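Local coordinates for ethylbenzene dehydrogenase alpha-subunit (Aromatoleum aromaticum, PDB 2IVF), which forms the molybdenum-containing subunit of a three-subunit enzyme of the molybdopterin oxidoreductase family, binding two pterin guanine dinucleotides and an iron/sulfur cluster, at residues Q108-T112 and N123-C127. Numbering follows the deposited sequence.
Sequences QAAQT and NPLGC. With SF4 (iron/sulfur cluster), chain K.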
loop_
_atom_site.group_PDB
_atom_site.type_symbol
_atom_site.label_atom_id
_atom_site.label_comp_id
_atom_site.label_asym_id
_atom_site.label_seq_id
_atom_site.Cartn_x
_atom_site.Cartn_y
_atom_site.Cartn_z
ATOM N N GLN A 108 -14.013 -7.038 -2.856
ATOM C CA GLN A 108 -14.093 -6.592 -4.244
ATOM C C GLN A 108 -15.276 -7.233 -4.915
ATOM O O GLN A 108 -15.496 -8.418 -4.777
ATOM C CB GLN A 108 -12.865 -6.985 -5.048
ATOM C CG GLN A 108 -11.573 -6.351 -4.593
ATOM C CD GLN A 108 -10.748 -7.268 -3.674
ATOM O OE1 GLN A 108 -11.275 -7.857 -2.691
ATOM N NE2 GLN A 108 -9.431 -7.382 -3.986
ATOM N N ALA A 109 -16.004 -6.448 -5.704
ATOM C CA ALA A 109 -17.078 -6.998 -6.494
ATOM C C ALA A 109 -16.527 -7.796 -7.675
ATOM O O ALA A 109 -17.109 -8.794 -8.027
ATOM C CB ALA A 109 -18.044 -5.885 -6.950
ATOM N N ALA A 110 -15.402 -7.370 -8.246
ATOM C CA ALA A 110 -14.761 -8.080 -9.370
ATOM C C ALA A 110 -15.757 -8.202 -10.554
ATOM O O ALA A 110 -16.094 -9.296 -11.036
ATOM C CB ALA A 110 -14.239 -9.492 -8.887
ATOM N N GLN A 111 -16.230 -7.045 -10.997
ATOM C CA GLN A 111 -17.206 -6.920 -12.069
ATOM C C GLN A 111 -16.716 -5.879 -13.090
ATOM O O GLN A 111 -17.501 -5.082 -13.599
ATOM C CB GLN A 111 -18.577 -6.504 -11.484
ATOM C CG GLN A 111 -19.209 -7.607 -10.640
ATOM C CD GLN A 111 -20.549 -7.274 -10.075
ATOM O OE1 GLN A 111 -20.859 -6.144 -9.773
ATOM N NE2 GLN A 111 -21.382 -8.289 -9.952
ATOM N N THR A 112 -15.432 -5.932 -13.412
ATOM C CA THR A 112 -14.846 -5.019 -14.410
ATOM C C THR A 112 -14.291 -5.844 -15.559
ATOM O O THR A 112 -13.166 -6.324 -15.509
ATOM C CB THR A 112 -13.788 -4.134 -13.797
ATOM O OG1 THR A 112 -14.318 -3.535 -12.624
ATOM C CG2 THR A 112 -13.308 -3.069 -14.795
ATOM N N ASN A 123 -10.307 -7.633 -13.181
ATOM C CA ASN A 123 -10.738 -8.207 -11.924
ATOM C C ASN A 123 -9.586 -8.783 -11.112
ATOM O O ASN A 123 -8.634 -9.304 -11.688
ATOM C CB ASN A 123 -11.732 -9.288 -12.200
ATOM C CG ASN A 123 -13.017 -8.736 -12.745
ATOM O OD1 ASN A 123 -13.477 -7.687 -12.297
ATOM N ND2 ASN A 123 -13.603 -9.435 -13.694
ATOM N N PRO A 124 -9.702 -8.791 -9.777
ATOM C CA PRO A 124 -10.770 -8.232 -8.967
ATOM C C PRO A 124 -10.600 -6.804 -8.583
ATOM O O PRO A 124 -11.486 -6.268 -7.908
ATOM C CB PRO A 124 -10.701 -9.072 -7.687
ATOM C CG PRO A 124 -9.246 -9.433 -7.533
ATOM C CD PRO A 124 -8.705 -9.527 -8.954
ATOM N N LEU A 125 -9.467 -6.217 -8.954
ATOM C CA LEU A 125 -9.078 -4.907 -8.450
ATOM C C LEU A 125 -8.818 -4.984 -6.948
ATOM O O LEU A 125 -8.715 -6.077 -6.385
ATOM C CB LEU A 125 -10.135 -3.820 -8.786
ATOM C CG LEU A 125 -10.318 -3.481 -10.277
ATOM C CD1 LEU A 125 -11.598 -2.649 -10.437
ATOM C CD2 LEU A 125 -9.039 -2.802 -10.880
ATOM N N GLY A 126 -8.670 -3.817 -6.310
ATOM C CA GLY A 126 -8.500 -3.762 -4.892
ATOM C C GLY A 126 -7.050 -3.751 -4.425
ATOM O O GLY A 126 -6.095 -3.925 -5.200
ATOM N N CYS A 127 -6.914 -3.468 -3.129
ATOM C CA CYS A 127 -5.641 -3.518 -2.456
ATOM C C CYS A 127 -5.864 -3.750 -0.978
ATOM O O CYS A 127 -7.032 -3.825 -0.503
ATOM C CB CYS A 127 -4.873 -2.270 -2.677
ATOM S SG CYS A 127 -5.332 -0.842 -1.627
HETATM FE FE1 SF4 K . -6.888 0.336 -2.858
HETATM FE FE2 SF4 K . -8.594 0.345 -4.971
HETATM FE FE3 SF4 K . -9.340 1.497 -2.688
HETATM FE FE4 SF4 K . -7.372 2.647 -4.216
HETATM S S1 SF4 K . -9.562 2.477 -4.761
HETATM S S2 SF4 K . -7.379 2.320 -1.885
HETATM S S3 SF4 K . -6.399 0.760 -5.065
HETATM S S4 SF4 K . -8.934 -0.750 -2.988
HETATM O O HOH W 1 -13.911 -4.877 -8.005
#
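In this molybdopterin oxidoreductase subunit, the loop leading from strand 102-108 to helix 134-137 folds back on itself so that 123-127 delivers a cysteine ligand to the iron/sulfur cluster. Asn123 reaches across first: its OD1 accepts a hydrogen bond from Thr112 N (2.9 Å), tying the far end of 108-112 by its backbone. Pro124 follows a cis peptide bond, and its CB packs on Ala110 CB at 3.8 Å, where the two backbones come closest. A water bridges the same pair, accepting from Ala110 N (2.9 Å) and donating to Pro124 O (2.8 Å). Leu125 extends its CD1 to within 3.6 Å of Thr112 OG1, a hydroxyl hydrogen-bonded to Gln767, while its carbonyl O accepts a nearly straight hydrogen bond from Gln108 NE2 (2.8 Å). That amide also bonds to Gln229 O of the beta-subunit, whose Trp337 packs against Ala110 and Asn123, so the fold-back lies at the subunit interface. Gly126 has backbone angles that call for glycine, and a side chain here would collide with Gln108 NE2; its CA passes 3.6 Å from S4 of the cluster. Cys127 turns away from 108-112 and binds iron, SG to FE1, at 2.3 Å.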